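Local atomic coordinates of multicopper oxidase (Pseudomonas thermotolerans, PDB entry 6VOW), a protein that probably oxidises phenolic, lignin-related substrates in the manner of a laccase, passing electrons through bound copper ions to reduce dioxygen to water. Residues A[136-141]-A[436-441]; A[259-264]-A[385-390]. All coordinates share one frame; numbering follows the deposited sequence.

Contact 1: A[136-141]-A[436-441]; sequences HPHESS and MFHCHV. With CU (copper (II) ion), chain D; C2O (Cu-O-Cu linkage), chain B.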
ATOM      1  N   HIS A 136       5.858  -0.564   6.275  1.00 38.00           N
ATOM      2  CA  HIS A 136       5.262  -0.084   7.500  1.00 43.12           C
ATOM      3  C   HIS A 136       5.353  -1.177   8.524  1.00 37.36           C
ATOM      4  O   HIS A 136       5.682  -2.272   8.187  1.00 31.60           O
ATOM      5  CB  HIS A 136       3.781   0.265   7.254  1.00 39.79           C
ATOM      6  CG  HIS A 136       2.979  -0.885   6.765  1.00 39.01           C
ATOM      7  ND1 HIS A 136       2.521  -1.894   7.582  1.00 38.23           N
ATOM      8  CD2 HIS A 136       2.566  -1.190   5.517  1.00 40.08           C
ATOM      9  CE1 HIS A 136       1.844  -2.774   6.854  1.00 38.27           C
ATOM     10  NE2 HIS A 136       1.841  -2.351   5.594  1.00 37.64           N
ATOM     11  N   PRO A 137       5.084  -0.860   9.788  1.00 37.06           N
ATOM     12  CA  PRO A 137       5.160  -1.898  10.814  1.00 37.77           C
ATOM     13  C   PRO A 137       4.065  -2.813  10.695  1.00 35.98           C
ATOM     14  O   PRO A 137       3.084  -2.513  10.018  1.00 37.20           O
ATOM     15  CB  PRO A 137       5.030  -1.121  12.133  1.00 36.75           C
ATOM     16  CG  PRO A 137       5.544   0.214  11.775  1.00 40.77           C
ATOM     17  CD  PRO A 137       5.091   0.472  10.393  1.00 42.45           C
ATOM     18  N   HIS A 138       4.242  -3.951  11.342  1.00 37.86           N
ATOM     19  CA  HIS A 138       3.165  -4.887  11.525  1.00 38.94           C
ATOM     20  C   HIS A 138       2.981  -5.256  13.002  1.00 43.49           C
ATOM     21  O   HIS A 138       2.644  -6.364  13.319  1.00 47.36           O
ATOM     22  CB  HIS A 138       3.443  -6.100  10.707  1.00 43.06           C
ATOM     23  CG  HIS A 138       2.252  -6.563  10.003  1.00 42.11           C
ATOM     24  ND1 HIS A 138       1.267  -7.267  10.648  1.00 56.93           N
ATOM     25  CD2 HIS A 138       1.805  -6.306   8.760  1.00 40.89           C
ATOM     26  CE1 HIS A 138       0.285  -7.503   9.804  1.00 53.33           C
ATOM     27  NE2 HIS A 138       0.603  -6.951   8.655  1.00 55.20           N
ATOM     28  N   GLU A 139       3.205  -4.273  13.861  1.00 43.43           N
ATOM     29  CA  GLU A 139       3.194  -4.409  15.289  1.00 45.37           C
ATOM     30  C   GLU A 139       2.612  -3.105  15.750  1.00 48.80           C
ATOM     31  O   GLU A 139       3.065  -2.077  15.278  1.00 47.77           O
ATOM     32  CB  GLU A 139       4.621  -4.575  15.859  1.00 51.49           C
ATOM     33  CG  GLU A 139       4.698  -4.645  17.403  1.00 66.86           C
ATOM     34  CD  GLU A 139       4.889  -6.043  18.025  1.00 73.49           C
ATOM     35  OE1 GLU A 139       5.536  -6.149  19.106  1.00 83.51           O
ATOM     36  OE2 GLU A 139       4.374  -7.033  17.479  1.00 77.12           O
ATOM     37  N   SER A 140       1.634  -3.123  16.657  1.00 47.85           N
ATOM     38  CA  SER A 140       1.030  -1.876  17.174  1.00 47.26           C
ATOM     39  C   SER A 140       0.625  -0.979  16.009  1.00 42.15           C
ATOM     40  O   SER A 140       0.922   0.192  15.978  1.00 44.99           O
ATOM     41  CB  SER A 140       2.033  -1.112  18.093  1.00 57.45           C
ATOM     42  OG  SER A 140       2.594  -1.939  19.105  1.00 52.70           O
ATOM     43  N   SER A 141      -0.072  -1.560  15.064  1.00 39.79           N
ATOM     44  CA  SER A 141      -0.122  -1.057  13.738  1.00 42.88           C
ATOM     45  C   SER A 141      -0.857   0.251  13.666  1.00 41.11           C
ATOM     46  O   SER A 141      -0.303   1.232  13.193  1.00 51.53           O
ATOM     47  CB  SER A 141      -0.704  -2.118  12.786  1.00 51.97           C
ATOM     48  OG  SER A 141       0.013  -3.379  12.830  1.00 49.12           O
ATOM     49  N   MET A 436      -0.265 -13.478   6.397  1.00 40.43           N
ATOM     50  CA  MET A 436      -1.413 -12.675   6.808  1.00 46.26           C
ATOM     51  C   MET A 436      -2.272 -12.241   5.629  1.00 47.35           C
ATOM     52  O   MET A 436      -1.797 -11.873   4.536  1.00 41.57           O
ATOM     53  CB  MET A 436      -1.007 -11.410   7.591  1.00 47.28           C
ATOM     54  CG  MET A 436      -0.132 -11.632   8.822  1.00 50.75           C
ATOM     55  SD  MET A 436      -0.819 -12.858   9.994  1.00 53.76           S
ATOM     56  CE  MET A 436      -0.315 -14.438   9.276  1.00 58.52           C
ATOM     57  N   PHE A 437      -3.549 -12.224   5.942  1.00 48.83           N
ATOM     58  CA  PHE A 437      -4.604 -11.957   5.014  1.00 47.99           C
ATOM     59  C   PHE A 437      -5.609 -11.115   5.749  1.00 47.86           C
ATOM     60  O   PHE A 437      -6.212 -11.565   6.685  1.00 48.66           O
ATOM     61  CB  PHE A 437      -5.200 -13.248   4.620  1.00 43.18           C
ATOM     62  CG  PHE A 437      -6.287 -13.142   3.637  1.00 47.99           C
ATOM     63  CD1 PHE A 437      -6.174 -12.360   2.523  1.00 50.30           C
ATOM     64  CD2 PHE A 437      -7.417 -13.944   3.787  1.00 56.33           C
ATOM     65  CE1 PHE A 437      -7.192 -12.313   1.586  1.00 52.27           C
ATOM     66  CE2 PHE A 437      -8.431 -13.933   2.842  1.00 53.54           C
ATOM     67  CZ  PHE A 437      -8.310 -13.109   1.733  1.00 56.79           C
ATOM     68  N   HIS A 438      -5.673  -9.861   5.374  1.00 38.60           N
ATOM     69  CA  HIS A 438      -6.377  -8.935   6.202  1.00 37.76           C
ATOM     70  C   HIS A 438      -6.872  -7.660   5.481  1.00 47.01           C
ATOM     71  O   HIS A 438      -6.410  -7.255   4.375  1.00 43.46           O
ATOM     72  CB  HIS A 438      -5.537  -8.629   7.447  1.00 43.63           C
ATOM     73  CG  HIS A 438      -4.389  -7.732   7.154  1.00 44.98           C
ATOM     74  ND1 HIS A 438      -4.542  -6.380   7.012  1.00 56.72           N
ATOM     75  CD2 HIS A 438      -3.105  -7.998   6.838  1.00 61.11           C
ATOM     76  CE1 HIS A 438      -3.392  -5.833   6.693  1.00 57.55           C
ATOM     77  NE2 HIS A 438      -2.511  -6.794   6.584  1.00 56.10           N
ATOM     78  N   CYS A 439      -7.859  -7.015   6.120  1.00 49.34           N
ATOM     79  CA  CYS A 439      -8.327  -5.754   5.629  1.00 43.28           C
ATOM     80  C   CYS A 439      -7.226  -4.790   6.005  1.00 42.65           C
ATOM     81  O   CYS A 439      -6.646  -4.875   7.120  1.00 38.81           O
ATOM     82  CB  CYS A 439      -9.633  -5.309   6.271  1.00 52.04           C
ATOM     83  SG  CYS A 439      -9.948  -3.566   5.894  1.00 46.27           S
ATOM     84  N   HIS A 440      -6.909  -3.886   5.089  1.00 41.37           N
ATOM     85  CA  HIS A 440      -5.814  -2.910   5.341  1.00 38.86           C
ATOM     86  C   HIS A 440      -6.273  -1.535   5.939  1.00 44.77           C
ATOM     87  O   HIS A 440      -5.517  -0.516   5.963  1.00 46.07           O
ATOM     88  CB  HIS A 440      -4.955  -2.796   4.089  1.00 37.65           C
ATOM     89  CG  HIS A 440      -3.490  -2.632   4.413  1.00 42.87           C
ATOM     90  ND1 HIS A 440      -2.997  -1.473   4.977  1.00 50.51           N
ATOM     91  CD2 HIS A 440      -2.449  -3.505   4.356  1.00 46.22           C
ATOM     92  CE1 HIS A 440      -1.709  -1.638   5.232  1.00 54.48           C
ATOM     93  NE2 HIS A 440      -1.347  -2.852   4.840  1.00 53.08           N
ATOM     94  N   VAL A 441      -7.522  -1.522   6.437  1.00 44.24           N
ATOM     95  CA  VAL A 441      -8.040  -0.421   7.251  1.00 42.40           C
ATOM     96  C   VAL A 441      -7.573  -0.944   8.564  1.00 43.37           C
ATOM     97  O   VAL A 441      -7.985  -2.068   8.994  1.00 45.01           O
ATOM     98  CB  VAL A 441      -9.573  -0.282   7.186  1.00 45.87           C
ATOM     99  CG1 VAL A 441     -10.076   0.644   8.270  1.00 44.64           C
ATOM    100  CG2 VAL A 441     -10.000   0.320   5.831  1.00 40.66           C
TER
HETATM  101 CU    CU D 503     -12.081  -3.402   6.472  1.00 51.46          CU
HETATM  102 CU2  C2O B 501       0.598  -3.146   4.232  1.00 46.92          CU
HETATM  103 CU3  C2O B 501      -0.276  -6.968   6.634  1.00 49.24          CU
HETATM  104  O1  C2O B 501       0.024  -5.080   5.353  1.00 42.25           O

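Contact 2: A[259-264]-A[385-390]; sequences EYWLGP and QYQHPI. With CU (copper (II) ion), chain D.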
ATOM      1  N   GLU A 259     -12.654   8.688 -11.832  1.00 49.79           N
ATOM      2  CA  GLU A 259     -12.005   8.602 -10.547  1.00 47.40           C
ATOM      3  C   GLU A 259     -11.318   7.294 -10.371  1.00 44.36           C
ATOM      4  O   GLU A 259     -11.597   6.324 -11.066  1.00 42.78           O
ATOM      5  CB  GLU A 259     -12.982   8.916  -9.382  1.00 53.89           C
ATOM      6  CG  GLU A 259     -14.286   8.144  -9.441  1.00 51.01           C
ATOM      7  CD  GLU A 259     -15.207   8.476  -8.274  1.00 62.36           C
ATOM      8  OE1 GLU A 259     -15.100   9.572  -7.651  1.00 62.64           O
ATOM      9  OE2 GLU A 259     -16.042   7.598  -7.997  1.00 67.05           O
ATOM     10  N   TYR A 260     -10.328   7.268  -9.524  1.00 49.14           N
ATOM     11  CA  TYR A 260      -9.786   5.969  -9.154  1.00 52.13           C
ATOM     12  C   TYR A 260      -9.854   5.871  -7.626  1.00 42.02           C
ATOM     13  O   TYR A 260      -9.400   6.771  -6.946  1.00 47.24           O
ATOM     14  CB  TYR A 260      -8.371   5.816  -9.689  1.00 51.69           C
ATOM     15  CG  TYR A 260      -7.846   4.453  -9.392  1.00 38.97           C
ATOM     16  CD1 TYR A 260      -7.233   4.176  -8.168  1.00 41.64           C
ATOM     17  CD2 TYR A 260      -7.958   3.418 -10.326  1.00 36.09           C
ATOM     18  CE1 TYR A 260      -6.741   2.919  -7.887  1.00 35.48           C
ATOM     19  CE2 TYR A 260      -7.465   2.197 -10.041  1.00 36.61           C
ATOM     20  CZ  TYR A 260      -6.831   1.960  -8.806  1.00 37.92           C
ATOM     21  OH  TYR A 260      -6.380   0.690  -8.492  1.00 56.29           O
ATOM     22  N   TRP A 261     -10.402   4.793  -7.111  1.00 39.44           N
ATOM     23  CA  TRP A 261     -10.547   4.609  -5.651  1.00 42.38           C
ATOM     24  C   TRP A 261      -9.300   3.963  -5.106  1.00 39.03           C
ATOM     25  O   TRP A 261      -9.091   2.733  -5.242  1.00 41.65           O
ATOM     26  CB  TRP A 261     -11.763   3.731  -5.315  1.00 47.96           C
ATOM     27  CG  TRP A 261     -13.095   4.424  -5.536  1.00 61.56           C
ATOM     28  CD1 TRP A 261     -13.444   5.184  -6.599  1.00 69.75           C
ATOM     29  CD2 TRP A 261     -14.233   4.409  -4.677  1.00 63.44           C
ATOM     30  NE1 TRP A 261     -14.711   5.625  -6.481  1.00 77.46           N
ATOM     31  CE2 TRP A 261     -15.227   5.183  -5.298  1.00 71.66           C
ATOM     32  CE3 TRP A 261     -14.496   3.847  -3.435  1.00 66.48           C
ATOM     33  CZ2 TRP A 261     -16.488   5.378  -4.739  1.00 77.22           C
ATOM     34  CZ3 TRP A 261     -15.736   4.042  -2.862  1.00 81.64           C
ATOM     35  CH2 TRP A 261     -16.722   4.801  -3.513  1.00 90.09           C
ATOM     36  N   LEU A 262      -8.448   4.784  -4.526  1.00 44.28           N
ATOM     37  CA  LEU A 262      -7.177   4.356  -4.005  1.00 41.42           C
ATOM     38  C   LEU A 262      -7.420   4.061  -2.566  1.00 33.99           C
ATOM     39  O   LEU A 262      -7.432   4.974  -1.723  1.00 36.87           O
ATOM     40  CB  LEU A 262      -6.113   5.503  -4.078  1.00 44.59           C
ATOM     41  CG  LEU A 262      -4.634   5.073  -3.892  1.00 38.31           C
ATOM     42  CD1 LEU A 262      -4.338   4.205  -5.039  1.00 44.15           C
ATOM     43  CD2 LEU A 262      -3.672   6.227  -4.013  1.00 42.91           C
ATOM     44  N   GLY A 263      -7.636   2.810  -2.283  1.00 33.40           N
ATOM     45  CA  GLY A 263      -7.712   2.358  -0.910  1.00 45.54           C
ATOM     46  C   GLY A 263      -6.424   2.376  -0.113  1.00 38.69           C
ATOM     47  O   GLY A 263      -5.345   2.489  -0.656  1.00 39.09           O
ATOM     48  N   PRO A 264      -6.540   2.220   1.203  1.00 46.30           N
ATOM     49  CA  PRO A 264      -5.314   2.204   2.035  1.00 44.71           C
ATOM     50  C   PRO A 264      -4.383   1.093   1.581  1.00 42.09           C
ATOM     51  O   PRO A 264      -4.831  -0.077   1.256  1.00 38.24           O
ATOM     52  CB  PRO A 264      -5.839   2.002   3.445  1.00 48.65           C
ATOM     53  CG  PRO A 264      -7.314   2.344   3.393  1.00 46.98           C
ATOM     54  CD  PRO A 264      -7.772   2.044   2.012  1.00 43.92           C
ATOM     55  N   GLN A 385     -22.032  -3.555   4.646  1.00 71.60           N
ATOM     56  CA  GLN A 385     -22.170  -2.294   3.949  1.00 66.63           C
ATOM     57  C   GLN A 385     -20.921  -1.438   4.132  1.00 63.55           C
ATOM     58  O   GLN A 385     -20.964  -0.205   4.031  1.00 55.62           O
ATOM     59  CB  GLN A 385     -23.453  -1.573   4.412  1.00 71.98           C
ATOM     60  CG  GLN A 385     -24.712  -1.932   3.616  1.00 74.59           C
ATOM     61  CD  GLN A 385     -24.474  -2.122   2.102  1.00 75.75           C
ATOM     62  OE1 GLN A 385     -24.672  -1.207   1.266  1.00 62.92           O
ATOM     63  NE2 GLN A 385     -24.009  -3.318   1.748  1.00 81.79           N
ATOM     64  N   TYR A 386     -19.785  -2.111   4.309  1.00 64.78           N
ATOM     65  CA  TYR A 386     -18.538  -1.438   4.596  1.00 57.95           C
ATOM     66  C   TYR A 386     -17.435  -1.949   3.680  1.00 58.86           C
ATOM     67  O   TYR A 386     -17.315  -3.155   3.488  1.00 48.16           O
ATOM     68  CB  TYR A 386     -18.276  -1.627   6.063  1.00 48.43           C
ATOM     69  CG  TYR A 386     -19.290  -0.793   6.830  1.00 59.08           C
ATOM     70  CD1 TYR A 386     -19.248   0.595   6.748  1.00 67.34           C
ATOM     71  CD2 TYR A 386     -20.326  -1.378   7.551  1.00 61.26           C
ATOM     72  CE1 TYR A 386     -20.192   1.385   7.377  1.00 62.56           C
ATOM     73  CE2 TYR A 386     -21.270  -0.599   8.192  1.00 66.69           C
ATOM     74  CZ  TYR A 386     -21.180   0.777   8.115  1.00 70.99           C
ATOM     75  OH  TYR A 386     -22.037   1.624   8.728  1.00 95.48           O
ATOM     76  N   GLN A 387     -16.714  -1.046   3.021  1.00 52.45           N
ATOM     77  CA  GLN A 387     -15.680  -1.555   2.075  1.00 57.71           C
ATOM     78  C   GLN A 387     -14.450  -2.013   2.804  1.00 48.09           C
ATOM     79  O   GLN A 387     -14.128  -1.475   3.870  1.00 47.85           O
ATOM     80  CB  GLN A 387     -15.334  -0.589   0.956  1.00 59.79           C
ATOM     81  CG  GLN A 387     -14.615   0.702   1.292  1.00 64.73           C
ATOM     82  CD  GLN A 387     -14.743   1.671   0.126  1.00 65.77           C
ATOM     83  OE1 GLN A 387     -14.445   1.339  -1.049  1.00 60.98           O
ATOM     84  NE2 GLN A 387     -15.276   2.858   0.426  1.00 95.83           N
ATOM     85  N   HIS A 388     -13.764  -3.037   2.278  1.00 44.17           N
ATOM     86  CA  HIS A 388     -12.548  -3.479   2.941  1.00 42.79           C
ATOM     87  C   HIS A 388     -11.431  -3.602   1.892  1.00 41.58           C
ATOM     88  O   HIS A 388     -11.621  -4.308   0.912  1.00 52.31           O
ATOM     89  CB  HIS A 388     -12.830  -4.841   3.520  1.00 48.74           C
ATOM     90  CG  HIS A 388     -13.891  -4.845   4.567  1.00 54.50           C
ATOM     91  ND1 HIS A 388     -13.829  -4.049   5.688  1.00 53.52           N
ATOM     92  CD2 HIS A 388     -15.044  -5.545   4.659  1.00 49.51           C
ATOM     93  CE1 HIS A 388     -14.907  -4.252   6.427  1.00 60.89           C
ATOM     94  NE2 HIS A 388     -15.652  -5.177   5.832  1.00 51.78           N
ATOM     95  N   PRO A 389     -10.282  -2.930   2.069  1.00 42.56           N
ATOM     96  CA  PRO A 389      -9.111  -3.191   1.157  1.00 46.10           C
ATOM     97  C   PRO A 389      -8.378  -4.434   1.641  1.00 45.98           C
ATOM     98  O   PRO A 389      -7.625  -4.425   2.657  1.00 43.56           O
ATOM     99  CB  PRO A 389      -8.261  -1.932   1.320  1.00 39.54           C
ATOM    100  CG  PRO A 389      -8.540  -1.555   2.755  1.00 45.10           C
ATOM    101  CD  PRO A 389     -10.031  -1.755   2.885  1.00 46.13           C
ATOM    102  N   ILE A 390      -8.684  -5.520   0.952  1.00 45.79           N
ATOM    103  CA  ILE A 390      -8.299  -6.788   1.441  1.00 42.84           C
ATOM    104  C   ILE A 390      -6.978  -7.106   0.854  1.00 51.27           C
ATOM    105  O   ILE A 390      -6.833  -7.178  -0.388  1.00 50.76           O
ATOM    106  CB  ILE A 390      -9.240  -7.866   1.034  1.00 44.85           C
ATOM    107  CG1 ILE A 390     -10.666  -7.601   1.641  1.00 44.60           C
ATOM    108  CG2 ILE A 390      -8.651  -9.233   1.456  1.00 57.74           C
ATOM    109  CD1 ILE A 390     -10.845  -7.891   3.088  1.00 40.03           C
TER
HETATM  110 CU    CU D 503     -12.081  -3.402   6.472  1.00 51.46          CU

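Contact 1: A[136-141]-A[436-441]
Two imidazole pairs, H136 with H440 and H138 with H438, meet at the coppers of a Cu-O-Cu unit, two coppers of the trinuclear cluster that multicopper oxidases build where cupredoxin domains meet. The segment 136-141 supplies an HPH sequence and 436-441 the HCH sequence familiar from laccases, a worked case of metal ions serving as the bridge between distant parts of a chain. H136 and H440 reach the same copper through their NE2 atoms, at 2.0 Å from H136 NE2 to CU2, and their ring planes stand nearly perpendicular, at 81°. H440 receives H136 NE2 at its edge, in plane, at 3.3 Å from H440 NE2; the copper, not a proton, joins these nitrogens. H138 and H438 approach from opposite directions and share CU3, with H138 NE2 2.2 Å from the metal and the planes turned 74° apart. H96 and H393 complete the histidine ligation of CU2 and CU3 respectively. Rotation of two rings is fixed from behind: H136 ND1 donates to P137 O at 2.6 Å, almost within its own ring plane, which orients NE2 at the copper. For H438, CG lies between the backbone N and the carbonyl carbon (chi1 75°), which carries the ring back over its own strand. M436 adds a looser van der Waals touch, its CG 4.3 Å from H138 CE1. Between H438 and H440, C439 is turned to the mononuclear copper that it shares with H388 and H444, and the rotation of the H438 ring is fixed by ND1 donating to C439 O at 2.6 Å, from above the carbonyl plane.

Contact 2: A[259-264]-A[385-390]
P264 and P389 make the tight, buried end of this contact, a seam between the strand 260-262, at the edge of a five-stranded sheet, and the strand 388-392 of a cupredoxin-type domain. It illustrates how beta domains can meet mainly through side chains. The two pyrrolidine rings cross at about a right angle, P264 CD resting 3.8 Å from P389 CG, while T231 touches P264 and L416 touches P389. The other end is partly exposed and of a different kind, the amide of Q387 set against the indole edge of W261 with no hydrogen bond between them. Q387 CD lies at that edge, in the ring plane, with the amide turned 48° from it; Q387 OE1 lies 3.5 Å from W261 CE3, and Q387 NE2 lies equally far, 3.5 Å, from W261 CZ3. Q387 gets there by extending beyond a CG placed between its backbone N and carbonyl carbon (chi1 68°). The indole is anchored on its own segment, where W261 NE1 donates to E259 OE2 at 2.8 Å, close to the ring plane but from above the carboxylate. Replacing W261 by an alanine would probably leave E259 OE2 without this donor and open a gap beside the Q387 amide, setting it freer to turn. The side chain of H388 leaves the seam, and its ND1 binds the copper, shared with C439 and H444, at 2.0 Å.

Contacts 1 and 2 lie with their centres about 16 Å apart and join through neighbouring strands of one sheet, 433-439 and 388-392. H440 N lies 2.6 Å from P389 O, a probable hydrogen bond that ties a cluster ligand to P389 of contact 2. C439 SG packs 3.5 Å from P389 CD, and P264 CB sits 3.6 Å from H440 O, so the seam of contact 2 backs directly onto the HCH segment. C439 of contact 1 and H388 of contact 2 bind the same mononuclear copper. In laccases such a cysteine flanked by two histidines is the accepted route by which electrons pass from this copper to the cluster, and the arrangement here is consistent with it.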